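Local atomic coordinates of extracellular PQQ-dependent sugar dehydrogenase (Coprinopsis cinerea, PDB entry 6JT6), a protein that probably oxidises pyranose sugars with a pyrroloquinoline quinone cofactor and passes the electrons on through a haem-binding cytochrome b domain, the part modelled here. Residues A[10-15]-A[187-192]; A[30-35]-A[42-47]; A[34-39]-A[178-183]; A[47-52]-A[111-116]; A[102-107]-A[115-120]. One frame throughout, in Å; residues are numbered along the deposited sequence.

Contact 1: A[10-15]-A[187-192]; sequences SITGVT and QQLTNA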
# COMPACT_ATOMS: atom_id res chain seq x y z
N SER A 10 1.34 -4.80 16.04
CA SER A 10 2.20 -5.29 17.11
C SER A 10 3.70 -5.21 16.76
O SER A 10 4.53 -5.05 17.66
CB SER A 10 1.78 -6.73 17.48
OG SER A 10 2.78 -7.36 18.25
N ILE A 11 4.05 -5.27 15.47
CA ILE A 11 5.47 -5.19 15.10
C ILE A 11 6.11 -3.83 15.40
O ILE A 11 7.27 -3.76 15.84
CB ILE A 11 5.71 -5.68 13.65
CG1 ILE A 11 5.29 -7.18 13.56
CG2 ILE A 11 7.16 -5.43 13.21
CD1 ILE A 11 5.20 -7.80 12.16
N THR A 12 5.35 -2.75 15.24
CA THR A 12 5.92 -1.39 15.32
C THR A 12 5.31 -0.51 16.40
O THR A 12 5.86 0.55 16.70
CB THR A 12 5.72 -0.65 13.97
OG1 THR A 12 4.31 -0.51 13.70
CG2 THR A 12 6.38 -1.42 12.83
N GLY A 13 4.18 -0.93 16.97
CA GLY A 13 3.45 -0.09 17.94
C GLY A 13 2.60 1.00 17.30
O GLY A 13 1.96 1.79 18.01
N VAL A 14 2.54 1.05 15.96
CA VAL A 14 1.67 2.05 15.34
C VAL A 14 0.28 1.45 15.05
O VAL A 14 0.12 0.24 15.06
CB VAL A 14 2.30 2.75 14.09
CG1 VAL A 14 3.81 3.04 14.25
CG2 VAL A 14 2.02 1.99 12.83
N THR A 15 -0.71 2.29 14.78
CA THR A 15 -2.03 1.80 14.46
C THR A 15 -2.34 2.18 13.02
O THR A 15 -2.00 3.29 12.57
CB THR A 15 -3.13 2.37 15.41
OG1 THR A 15 -3.20 3.80 15.22
CG2 THR A 15 -2.82 2.04 16.84
N GLN A 187 7.98 8.72 11.55
CA GLN A 187 9.33 8.56 12.15
C GLN A 187 9.52 7.17 12.72
O GLN A 187 10.55 6.53 12.44
CB GLN A 187 9.60 9.65 13.22
CG GLN A 187 10.90 9.46 14.03
CD GLN A 187 10.83 8.45 15.17
OE1 GLN A 187 9.91 8.48 16.02
NE2 GLN A 187 11.77 7.52 15.17
N GLN A 188 8.57 6.70 13.52
CA GLN A 188 8.69 5.36 14.16
C GLN A 188 8.87 4.26 13.12
O GLN A 188 9.70 3.38 13.27
CB GLN A 188 7.46 5.03 15.02
CG GLN A 188 7.37 5.80 16.33
CD GLN A 188 8.41 5.37 17.34
OE1 GLN A 188 8.43 4.22 17.75
NE2 GLN A 188 9.30 6.29 17.74
N LEU A 189 8.09 4.32 12.04
CA LEU A 189 8.15 3.28 11.02
C LEU A 189 9.45 3.38 10.21
O LEU A 189 10.01 2.35 9.82
CB LEU A 189 6.91 3.37 10.10
CG LEU A 189 5.53 2.99 10.70
CD1 LEU A 189 4.41 3.39 9.75
CD2 LEU A 189 5.51 1.49 10.95
N THR A 190 9.92 4.61 9.95
CA THR A 190 11.14 4.79 9.19
C THR A 190 12.31 4.17 9.97
O THR A 190 13.20 3.54 9.38
CB THR A 190 11.42 6.29 8.90
OG1 THR A 190 10.28 6.84 8.24
CG2 THR A 190 12.67 6.49 8.01
N ASN A 191 12.27 4.33 11.29
CA ASN A 191 13.36 3.90 12.17
C ASN A 191 13.27 2.43 12.64
O ASN A 191 14.18 1.94 13.33
CB ASN A 191 13.52 4.86 13.35
CG ASN A 191 14.35 6.08 12.98
OD1 ASN A 191 13.87 7.22 13.01
ND2 ASN A 191 15.59 5.85 12.58
N ALA A 192 12.19 1.74 12.28
CA ALA A 192 12.07 0.34 12.66
C ALA A 192 13.08 -0.44 11.80
O ALA A 192 13.21 -0.15 10.63
CB ALA A 192 10.66 -0.15 12.44
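T12 holds OG1 between its backbone N and carbonyl carbon (chi1 62°), which leaves CG2 anti to the carbonyl carbon; L189 likewise keeps CG anti to its carbonyl carbon (chi1 -69°), and V14 does the same with CG1. These settings bring one helix methyl, L189 CD2, up against the loop. L189 CD2 lies 3.6 Å from T12 CG2 and equally near T12 OG1, so it meets both branches of the threonine. V14 takes the rest of the leucine: V14 CG1 approaches L189 CG at 3.9 Å, while V14 CG2 meets both leucine methyls, with L189 CD1 at 4.1 Å. Both loop side chains cross the leucine obliquely. At the margin, V14 CG1 touches Q188 CB at 4.2 Å.

The interface is apolar, and the hydroxyl of T12 is employed within its own loop. T12 OG1 accepts from V14 N at 3.3 Å, an ST turn, and is also hydrogen-bonded to D9. Together these bonds fix the rotation that presents CG2 to L189. G13, at the middle of the turn, has a positive phi. On the helix, Q187 links two amides: its OE1 receives Q188 NE2 in the carbonyl plane, on a lone pair, and its NE2 reaches N191 OD1 at 3.0 Å, one turn onward.

Beyond the pair, L189 also rests on I31, L104 and V117 and V14 on I31, while T12 touches S106 and R115; the loop and the C-terminal part of helix 182-191 thus cover the sheet across strands 26-33, 113-121 and 100-109.

Contact 2: A[30-35]-A[42-47]; sequences YIFPSA and DEFIGL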
# COMPACT_ATOMS: atom_id res chain seq x y z
N TYR A 30 -3.40 1.60 6.08
CA TYR A 30 -3.14 2.99 5.71
C TYR A 30 -3.18 3.89 6.91
O TYR A 30 -3.97 3.67 7.81
CB TYR A 30 -4.14 3.52 4.66
CG TYR A 30 -4.20 2.66 3.44
CD1 TYR A 30 -3.32 2.89 2.37
CD2 TYR A 30 -5.10 1.57 3.37
CE1 TYR A 30 -3.35 2.08 1.24
CE2 TYR A 30 -5.15 0.76 2.24
CZ TYR A 30 -4.27 1.02 1.20
OH TYR A 30 -4.28 0.22 0.08
N ILE A 31 -2.32 4.90 6.89
CA ILE A 31 -2.33 5.99 7.85
C ILE A 31 -2.30 7.28 7.03
O ILE A 31 -1.45 7.41 6.17
CB ILE A 31 -1.11 5.96 8.80
CG1 ILE A 31 -0.87 4.54 9.37
CG2 ILE A 31 -1.35 6.92 9.95
CD1 ILE A 31 0.47 4.37 10.11
N PHE A 32 -3.22 8.20 7.30
CA PHE A 32 -3.27 9.46 6.56
C PHE A 32 -3.01 10.59 7.56
O PHE A 32 -3.29 10.43 8.76
CB PHE A 32 -4.62 9.66 5.82
CG PHE A 32 -4.76 8.84 4.56
CD1 PHE A 32 -4.64 9.44 3.30
CD2 PHE A 32 -5.08 7.48 4.62
CE1 PHE A 32 -4.77 8.68 2.13
CE2 PHE A 32 -5.20 6.72 3.46
CZ PHE A 32 -5.04 7.31 2.22
N PRO A 33 -2.46 11.73 7.08
CA PRO A 33 -2.26 12.87 7.97
C PRO A 33 -3.57 13.61 8.22
O PRO A 33 -4.50 13.57 7.41
CB PRO A 33 -1.27 13.75 7.20
CG PRO A 33 -1.51 13.42 5.78
CD PRO A 33 -1.86 11.96 5.75
N SER A 34 -3.61 14.30 9.35
CA SER A 34 -4.76 15.03 9.83
C SER A 34 -4.98 16.38 9.13
O SER A 34 -4.64 16.54 7.95
CB SER A 34 -4.62 15.23 11.33
OG SER A 34 -5.85 15.64 11.89
N ALA A 35 -5.57 17.32 9.88
CA ALA A 35 -5.82 18.72 9.49
C ALA A 35 -5.60 19.65 10.69
O ALA A 35 -5.34 20.84 10.52
CB ALA A 35 -7.23 18.88 8.93
N ASP A 42 -0.72 15.79 1.30
CA ASP A 42 -0.52 15.19 -0.03
C ASP A 42 0.32 13.92 0.06
O ASP A 42 1.23 13.68 -0.76
CB ASP A 42 0.04 16.20 -1.04
CG ASP A 42 -0.02 15.70 -2.48
OD1 ASP A 42 -0.57 14.61 -2.75
OD2 ASP A 42 0.49 16.42 -3.37
N GLU A 43 0.01 13.10 1.07
CA GLU A 43 0.76 11.89 1.34
C GLU A 43 -0.00 10.94 2.28
O GLU A 43 -1.00 11.34 2.90
CB GLU A 43 2.15 12.22 1.91
CG GLU A 43 2.17 12.71 3.36
CD GLU A 43 3.59 12.77 3.87
OE1 GLU A 43 4.23 13.83 3.75
OE2 GLU A 43 4.10 11.74 4.34
N PHE A 44 0.45 9.69 2.35
CA PHE A 44 -0.04 8.76 3.37
C PHE A 44 1.02 7.69 3.57
O PHE A 44 1.98 7.64 2.81
CB PHE A 44 -1.39 8.13 2.98
CG PHE A 44 -1.35 7.29 1.71
CD1 PHE A 44 -1.12 5.91 1.77
CD2 PHE A 44 -1.60 7.89 0.45
CE1 PHE A 44 -1.06 5.13 0.62
CE2 PHE A 44 -1.56 7.11 -0.71
CZ PHE A 44 -1.30 5.73 -0.62
N ILE A 45 0.84 6.89 4.61
CA ILE A 45 1.67 5.73 4.86
C ILE A 45 0.84 4.51 4.51
O ILE A 45 -0.35 4.43 4.90
CB ILE A 45 2.08 5.66 6.34
CG1 ILE A 45 3.01 6.85 6.69
CG2 ILE A 45 2.75 4.32 6.68
CD1 ILE A 45 3.13 7.07 8.21
N GLY A 46 1.44 3.56 3.77
CA GLY A 46 0.77 2.30 3.47
C GLY A 46 1.49 1.08 4.03
O GLY A 46 2.68 1.12 4.34
N LEU A 47 0.74 -0.02 4.16
CA LEU A 47 1.30 -1.30 4.54
C LEU A 47 0.68 -2.36 3.66
O LEU A 47 -0.55 -2.42 3.54
CB LEU A 47 0.99 -1.60 6.02
CG LEU A 47 1.15 -3.08 6.46
CD1 LEU A 47 2.61 -3.54 6.53
CD2 LEU A 47 0.49 -3.32 7.81
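The ring of F32 carries F44 CB over one face, a CH-pi contact 3.5 Å from the F32 ring centroid, and F32 CZ in turn lies over one face of the F44 ring. The two planes are 23° apart but slid, so the rings barely overlap. F44 also brings CE1 to the edge of the Y30 ring, 3.6 Å from Y30 CD1, with the planes inclined at 59°. These three aromatics cluster on one side of the antiparallel beta hairpin made by strands 26-33 and 43-51. F44 has its ring in the crowded position between backbone N and carbonyl carbon, and so lies alongside both neighbours. Y30 pairs across the strands with G46, and its CD1 lies 4.3 Å from G46 CA. The Y30 ring also meets F141 edge-to-face and its OH bonds to N59; the side chain of Y30 is about 9 Å from the haem.

I31 and I45 point from the opposite side of the hairpin, side by side with CB to CB 4.0 Å, towards Y182 of the helix 182-191. Their backbones form a hydrogen-bonded pair: I31 N to I45 O and I45 N to I31 O are each 2.8 Å, in the carbonyl planes and nearly straight. E43 turns its carboxylate to Y182 OH and R119.

Two residues on from I31, a proline interrupts the pairing: P33 has no N-H to offer E43 O, and its ring carbon P33 CD sits there instead, 3.0 Å from E43 O.

Contact 3: A[34-39]-A[178-183]; sequences SASGGQ and RTTLYD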
# COMPACT_ATOMS: atom_id res chain seq x y z
N SER A 34 -3.61 14.30 9.35
CA SER A 34 -4.76 15.03 9.83
C SER A 34 -4.98 16.38 9.13
O SER A 34 -4.64 16.54 7.95
CB SER A 34 -4.62 15.23 11.33
OG SER A 34 -5.85 15.64 11.89
N ALA A 35 -5.57 17.32 9.88
CA ALA A 35 -5.82 18.72 9.49
C ALA A 35 -5.60 19.65 10.69
O ALA A 35 -5.34 20.84 10.52
CB ALA A 35 -7.23 18.88 8.93
N SER A 36 -5.70 19.08 11.90
CA SER A 36 -5.39 19.74 13.17
C SER A 36 -3.88 19.95 13.34
O SER A 36 -3.43 21.03 13.76
CB SER A 36 -5.90 18.86 14.32
OG SER A 36 -6.24 19.57 15.48
N GLY A 37 -3.12 18.91 13.01
CA GLY A 37 -1.66 18.95 13.05
C GLY A 37 -1.12 18.30 11.79
O GLY A 37 -1.73 17.35 11.28
N GLY A 38 0.01 18.80 11.30
CA GLY A 38 0.59 18.37 10.02
C GLY A 38 -0.40 18.67 8.90
O GLY A 38 -1.08 17.76 8.41
N GLN A 39 -0.46 19.94 8.50
CA GLN A 39 -1.51 20.47 7.62
C GLN A 39 -1.54 19.91 6.19
O GLN A 39 -2.59 19.41 5.77
CB GLN A 39 -1.51 22.00 7.62
CG GLN A 39 -2.78 22.60 7.02
CD GLN A 39 -3.29 23.81 7.77
OE1 GLN A 39 -3.33 24.92 7.23
NE2 GLN A 39 -3.69 23.61 9.03
N ARG A 178 -7.28 9.16 9.17
CA ARG A 178 -6.48 10.37 9.43
C ARG A 178 -6.10 10.48 10.91
O ARG A 178 -6.88 10.14 11.77
CB ARG A 178 -7.18 11.64 8.93
CG ARG A 178 -7.46 11.64 7.43
CD ARG A 178 -7.75 13.04 6.84
NE ARG A 178 -7.93 12.96 5.38
CZ ARG A 178 -6.96 12.93 4.45
NH1 ARG A 178 -5.66 13.01 4.75
NH2 ARG A 178 -7.31 12.84 3.16
N THR A 179 -4.88 10.95 11.20
CA THR A 179 -4.41 11.08 12.59
C THR A 179 -3.37 12.19 12.77
O THR A 179 -2.45 12.34 11.95
CB THR A 179 -3.88 9.75 13.21
OG1 THR A 179 -3.47 9.98 14.57
CG2 THR A 179 -2.67 9.18 12.44
N THR A 180 -3.52 12.94 13.86
CA THR A 180 -2.50 13.94 14.24
C THR A 180 -1.21 13.22 14.65
O THR A 180 -0.15 13.84 14.64
CB THR A 180 -2.99 14.93 15.33
OG1 THR A 180 -3.36 14.20 16.50
CG2 THR A 180 -4.17 15.73 14.83
N LEU A 181 -1.28 11.91 14.92
CA LEU A 181 -0.09 11.08 15.20
C LEU A 181 0.77 10.72 13.95
O LEU A 181 1.79 10.06 14.08
CB LEU A 181 -0.46 9.79 15.94
CG LEU A 181 -0.85 9.97 17.42
CD1 LEU A 181 -1.31 8.64 17.96
CD2 LEU A 181 0.28 10.55 18.27
N TYR A 182 0.36 11.21 12.78
CA TYR A 182 1.00 10.85 11.52
C TYR A 182 2.54 11.01 11.49
O TYR A 182 3.24 10.06 11.07
CB TYR A 182 0.35 11.58 10.35
CG TYR A 182 0.88 11.17 8.99
CD1 TYR A 182 0.33 10.08 8.30
CD2 TYR A 182 1.98 11.87 8.39
CE1 TYR A 182 0.82 9.69 7.06
CE2 TYR A 182 2.47 11.49 7.13
CZ TYR A 182 1.88 10.40 6.49
OH TYR A 182 2.34 10.00 5.27
N ASP A 183 3.05 12.19 11.87
CA ASP A 183 4.48 12.48 11.87
C ASP A 183 5.24 11.54 12.80
O ASP A 183 6.28 11.01 12.41
CB ASP A 183 4.81 13.94 12.25
CG ASP A 183 4.30 14.97 11.26
OD1 ASP A 183 4.33 14.76 10.02
OD2 ASP A 183 3.87 16.05 11.74
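The methyl of T180 lies against the whole short side chain of S34, CB as well as OG. T180 keeps OG1 between backbone N and carbonyl carbon (chi1 59°), which turns CG2 beside its backbone N and out to the loop 34-39. S34 swings OG anti to its own N (chi1 -166°), so that S34 OG ends 3.4 Å from T180 CG2. T180 CG2 is also met by S36 CB at 3.6 Å and by G37 N at 3.8 Å; the loop therefore bends round a single methyl group. Its curl is helped by a weak hydrogen bond in which S34 OG accepts from S36 N at 3.4 Å. Further on, G38 CA passes 4.4 Å from D183 OD2, though G37 and G38 are poorly ordered and this side of the surface contact is looser. At the other end, R178 CB packs on S34 CA at 4.3 Å, while its guanidinium goes elsewhere, to the carbonyls of P33, P134 and T135.

T180 is held by the turn it belongs to. T179 points away from the loop and accepts L181 N on OG1 at 2.9 Å, capping the turn that leads into the helix, and Y182 N closes the type I beta turn onto T179 O.

T179 also bonds by its backbone to F32, where the short strand 178-179 runs parallel to strand 26-33, and Y182, at the start of helix 182-191, leans on I31 and P33 of that strand.

Contact 4: A[47-52]-A[111-116]; sequences LFQGPA and GNIQRI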
# COMPACT_ATOMS: atom_id res chain seq x y z
N LEU A 47 0.74 -0.02 4.16
CA LEU A 47 1.30 -1.30 4.54
C LEU A 47 0.68 -2.36 3.66
O LEU A 47 -0.55 -2.42 3.54
CB LEU A 47 0.99 -1.60 6.02
CG LEU A 47 1.15 -3.08 6.46
CD1 LEU A 47 2.61 -3.54 6.53
CD2 LEU A 47 0.49 -3.32 7.81
N PHE A 48 1.55 -3.18 3.05
CA PHE A 48 1.14 -4.41 2.38
C PHE A 48 1.74 -5.52 3.23
O PHE A 48 2.95 -5.53 3.45
CB PHE A 48 1.73 -4.53 0.98
CG PHE A 48 1.25 -3.48 -0.01
CD1 PHE A 48 -0.07 -3.02 -0.00
CD2 PHE A 48 2.13 -2.99 -0.99
CE1 PHE A 48 -0.50 -2.09 -0.95
CE2 PHE A 48 1.70 -2.05 -1.93
CZ PHE A 48 0.40 -1.61 -1.91
N GLN A 49 0.91 -6.47 3.63
CA GLN A 49 1.39 -7.58 4.44
C GLN A 49 0.73 -8.85 3.93
O GLN A 49 -0.47 -8.86 3.67
CB GLN A 49 1.06 -7.36 5.92
CG GLN A 49 1.54 -8.50 6.83
CD GLN A 49 1.59 -8.07 8.29
OE1 GLN A 49 2.29 -7.14 8.65
NE2 GLN A 49 0.83 -8.77 9.13
N GLY A 50 1.49 -9.92 3.82
CA GLY A 50 0.86 -11.17 3.49
C GLY A 50 1.78 -12.33 3.76
O GLY A 50 2.88 -12.12 4.29
N PRO A 51 1.33 -13.55 3.40
CA PRO A 51 2.14 -14.77 3.49
C PRO A 51 3.47 -14.55 2.79
O PRO A 51 3.49 -13.92 1.74
CB PRO A 51 1.29 -15.81 2.71
CG PRO A 51 -0.10 -15.30 2.84
CD PRO A 51 0.07 -13.80 2.68
N ALA A 52 4.57 -15.04 3.37
CA ALA A 52 5.89 -14.85 2.77
C ALA A 52 6.03 -15.49 1.39
O ALA A 52 6.91 -15.13 0.61
CB ALA A 52 6.96 -15.41 3.69
N GLY A 111 10.19 -14.96 6.86
CA GLY A 111 9.95 -16.33 6.41
C GLY A 111 8.54 -16.84 6.65
O GLY A 111 8.18 -17.88 6.12
N ASN A 112 7.76 -16.13 7.46
CA ASN A 112 6.35 -16.43 7.69
C ASN A 112 5.47 -15.40 6.96
O ASN A 112 4.52 -15.77 6.27
CB ASN A 112 6.04 -16.46 9.19
CG ASN A 112 6.71 -17.64 9.92
OD1 ASN A 112 7.08 -18.64 9.30
ND2 ASN A 112 6.85 -17.53 11.25
N ILE A 113 5.79 -14.12 7.13
CA ILE A 113 5.11 -13.03 6.43
C ILE A 113 6.09 -12.28 5.56
O ILE A 113 7.31 -12.34 5.77
CB ILE A 113 4.36 -12.06 7.40
CG1 ILE A 113 5.28 -11.42 8.45
CG2 ILE A 113 3.21 -12.81 8.07
CD1 ILE A 113 4.76 -10.11 9.04
N GLN A 114 5.56 -11.60 4.54
CA GLN A 114 6.27 -10.46 3.93
C GLN A 114 5.54 -9.14 4.26
O GLN A 114 4.30 -9.10 4.38
CB GLN A 114 6.46 -10.64 2.43
CG GLN A 114 5.16 -10.71 1.64
CD GLN A 114 5.41 -10.97 0.19
OE1 GLN A 114 5.77 -10.05 -0.56
NE2 GLN A 114 5.21 -12.22 -0.25
N ARG A 115 6.31 -8.06 4.39
CA ARG A 115 5.74 -6.74 4.66
C ARG A 115 6.37 -5.70 3.77
O ARG A 115 7.60 -5.69 3.58
CB ARG A 115 6.01 -6.35 6.10
CG ARG A 115 4.91 -6.70 7.05
CD ARG A 115 5.43 -6.47 8.45
NE ARG A 115 5.52 -5.08 8.92
CZ ARG A 115 4.63 -4.52 9.75
NH1 ARG A 115 3.53 -5.19 10.11
NH2 ARG A 115 4.82 -3.31 10.22
N ILE A 116 5.54 -4.82 3.21
CA ILE A 116 6.12 -3.64 2.52
C ILE A 116 5.45 -2.42 3.11
O ILE A 116 4.25 -2.20 2.87
CB ILE A 116 5.99 -3.65 0.95
CG1 ILE A 116 6.53 -4.93 0.33
CG2 ILE A 116 6.75 -2.46 0.34
CD1 ILE A 116 5.46 -5.95 0.09
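L47 opens the antiparallel pairing by laying CD1 over the centre of the R115 guanidinium face, 3.9 Å above its plane. F48 forms a hydrogen-bonded pair with I116: F48 N to I116 O is 2.9 Å, I116 N to F48 O 2.7 Å. Q49 runs extended beside R115, whose chain bends at chi3 (76°) so that NH1 reaches Q49 OE1 at 2.7 Å, nearly along the C=O axis; amide and guanidinium planes are 42° apart, and I113 CD1 touches Q49 CD at 3.8 Å. An alanine here in place of R115 would remove this bond and the flat group against L47, and would probably loosen Q49. G50 pairs with Q114 through both backbone bonds. P51 then offers its O to Q114 NE2 at 3.1 Å, in the carbonyl plane, an amide that also bonds to A54. A52 ends the run with its N bonded to N112 O at 3.0 Å, well above the carbonyl plane.

Strand 43-51 thus lies between strands 113-121 and 26-33, while the side chain of F48, about 7 Å from the haem, faces I57, L71 and I82 of the second sheet.

Contact 5: A[102-107]-A[115-120]; sequences TILGSS and RIVYRC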
# COMPACT_ATOMS: atom_id res chain seq x y z
N THR A 102 8.75 5.80 -0.66
CA THR A 102 9.89 5.56 0.23
C THR A 102 9.51 4.33 1.00
O THR A 102 8.50 4.34 1.72
CB THR A 102 10.06 6.76 1.22
OG1 THR A 102 10.13 7.98 0.47
CG2 THR A 102 11.30 6.55 2.12
N ILE A 103 10.31 3.27 0.88
CA ILE A 103 10.10 2.09 1.72
C ILE A 103 10.64 2.40 3.11
O ILE A 103 11.73 2.96 3.25
CB ILE A 103 10.75 0.83 1.12
CG1 ILE A 103 10.01 0.46 -0.18
CG2 ILE A 103 10.67 -0.37 2.09
CD1 ILE A 103 10.75 -0.51 -1.09
N LEU A 104 9.84 2.03 4.12
CA LEU A 104 10.10 2.33 5.53
C LEU A 104 10.54 1.06 6.23
O LEU A 104 10.59 -0.01 5.59
CB LEU A 104 8.82 2.93 6.19
CG LEU A 104 8.21 4.18 5.53
CD1 LEU A 104 6.95 4.76 6.24
CD2 LEU A 104 9.24 5.28 5.30
N GLY A 105 10.84 1.14 7.53
CA GLY A 105 11.30 -0.02 8.30
C GLY A 105 10.23 -1.06 8.55
O GLY A 105 9.08 -0.88 8.12
N SER A 106 10.60 -2.14 9.24
CA SER A 106 9.76 -3.36 9.43
C SER A 106 9.27 -3.99 8.10
O SER A 106 8.30 -4.75 8.08
CB SER A 106 8.59 -3.09 10.40
OG SER A 106 7.66 -2.18 9.85
N SER A 107 9.95 -3.68 6.99
CA SER A 107 9.69 -4.28 5.70
C SER A 107 10.64 -5.47 5.46
O SER A 107 11.70 -5.56 6.08
CB SER A 107 9.82 -3.25 4.56
OG SER A 107 8.89 -2.20 4.70
N ARG A 115 6.31 -8.06 4.39
CA ARG A 115 5.74 -6.74 4.66
C ARG A 115 6.37 -5.70 3.77
O ARG A 115 7.60 -5.69 3.58
CB ARG A 115 6.01 -6.35 6.10
CG ARG A 115 4.91 -6.70 7.05
CD ARG A 115 5.43 -6.47 8.45
NE ARG A 115 5.52 -5.08 8.92
CZ ARG A 115 4.63 -4.52 9.75
NH1 ARG A 115 3.53 -5.19 10.11
NH2 ARG A 115 4.82 -3.31 10.22
N ILE A 116 5.54 -4.82 3.21
CA ILE A 116 6.12 -3.64 2.52
C ILE A 116 5.45 -2.42 3.11
O ILE A 116 4.25 -2.20 2.87
CB ILE A 116 5.99 -3.65 0.95
CG1 ILE A 116 6.53 -4.93 0.33
CG2 ILE A 116 6.75 -2.46 0.34
CD1 ILE A 116 5.46 -5.95 0.09
N VAL A 117 6.22 -1.63 3.86
CA VAL A 117 5.67 -0.47 4.53
C VAL A 117 6.22 0.73 3.75
O VAL A 117 7.42 0.80 3.46
CB VAL A 117 6.14 -0.39 6.00
CG1 VAL A 117 5.45 0.78 6.73
CG2 VAL A 117 5.93 -1.72 6.70
N TYR A 118 5.36 1.66 3.39
CA TYR A 118 5.81 2.69 2.47
C TYR A 118 5.19 4.05 2.78
O TYR A 118 4.10 4.13 3.36
CB TYR A 118 5.54 2.25 1.00
CG TYR A 118 4.07 2.06 0.70
CD1 TYR A 118 3.26 3.14 0.26
CD2 TYR A 118 3.45 0.79 0.85
CE1 TYR A 118 1.91 2.96 0.02
CE2 TYR A 118 2.11 0.60 0.58
CZ TYR A 118 1.33 1.69 0.18
OH TYR A 118 -0.03 1.53 -0.10
N ARG A 119 5.94 5.09 2.42
CA ARG A 119 5.41 6.43 2.34
C ARG A 119 5.09 6.76 0.90
O ARG A 119 5.88 6.50 0.01
CB ARG A 119 6.44 7.42 2.91
CG ARG A 119 5.91 8.85 3.13
CD ARG A 119 7.11 9.81 3.23
NE ARG A 119 6.71 11.13 3.70
CZ ARG A 119 7.56 12.13 3.88
NH1 ARG A 119 8.85 11.94 3.61
NH2 ARG A 119 7.12 13.31 4.30
N CYS A 120 3.93 7.37 0.66
CA CYS A 120 3.51 7.70 -0.70
C CYS A 120 3.22 9.18 -0.73
O CYS A 120 2.18 9.63 -0.21
CB CYS A 120 2.23 6.95 -1.07
SG CYS A 120 1.93 6.76 -2.85
O HOH W 1 10.46 10.15 2.18
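S106 meets R115 side-on: its carbonyl O takes NE at 2.9 Å, lying in the guanidinium plane though NE stands above the carbonyl plane, and its OG takes NH2 at 3.1 Å. Next to it, S107 OG stands in for a backbone carbonyl, accepting V117 N at 2.9 Å with a fairly straight N-H (163°) while donating to L104 O. L104 N closes the same stretch onto V117 O at 2.8 Å, and L104 CB packs on V117 CG1. In the same register, R119 N to T102 O, 2.8 Å, is returned by T102 N to R119 O. One water joins the ends of that pair, binding T102 OG1 and accepting from R119 NH1 in the guanidinium plane.

The second shell fixes these groups. S106 OG donates to G105 O at 2.6 Å, leaving its oxygen to receive NH2, and the positive phi of S106 (55°) turns its carbonyl to R115. The guanidinium is also tied to D9 by a salt bridge. A leucine here in place of R115 would leave both S106 oxygens without these donors and D9 without this partner, and would probably slacken the segment 105-107. R119 is salt-bridged to E43, and I103 and Y118 face I82 of the other sheet, while the backbones of S106 and S107 bond to P193 and L195 of the C-terminal tail.

The whole is a beta hairpin, strands 100-109 and 113-121, whose first strand is broken near S106; it belongs to a beta sandwich, as in the cytochrome domain of cellobiose dehydrogenase.

All five contacts involve one mixed sheet or the helix 182-191 against it. Contact 2 pairs strands 26-33 and 43-51, contact 4 strands 43-51 and 113-121, contact 5 strands 113-121 and 100-109. Contacts 2 and 4 share L47 yet have centres about 20 Å apart; contacts 4 and 5 share R115 and I116. Along the chain contact 2 closes before contacts 4 and 5 open, and contacts 2 to 5 all lie between the two segments of contact 1. L189 of contact 1 touches I45, and Y182 of contact 3 bonds to E43, so both ends of the helix meet the sheet. The side chains of Y30, F48 and Y118 bring this sheet within about 7 to 9 Å of the haem.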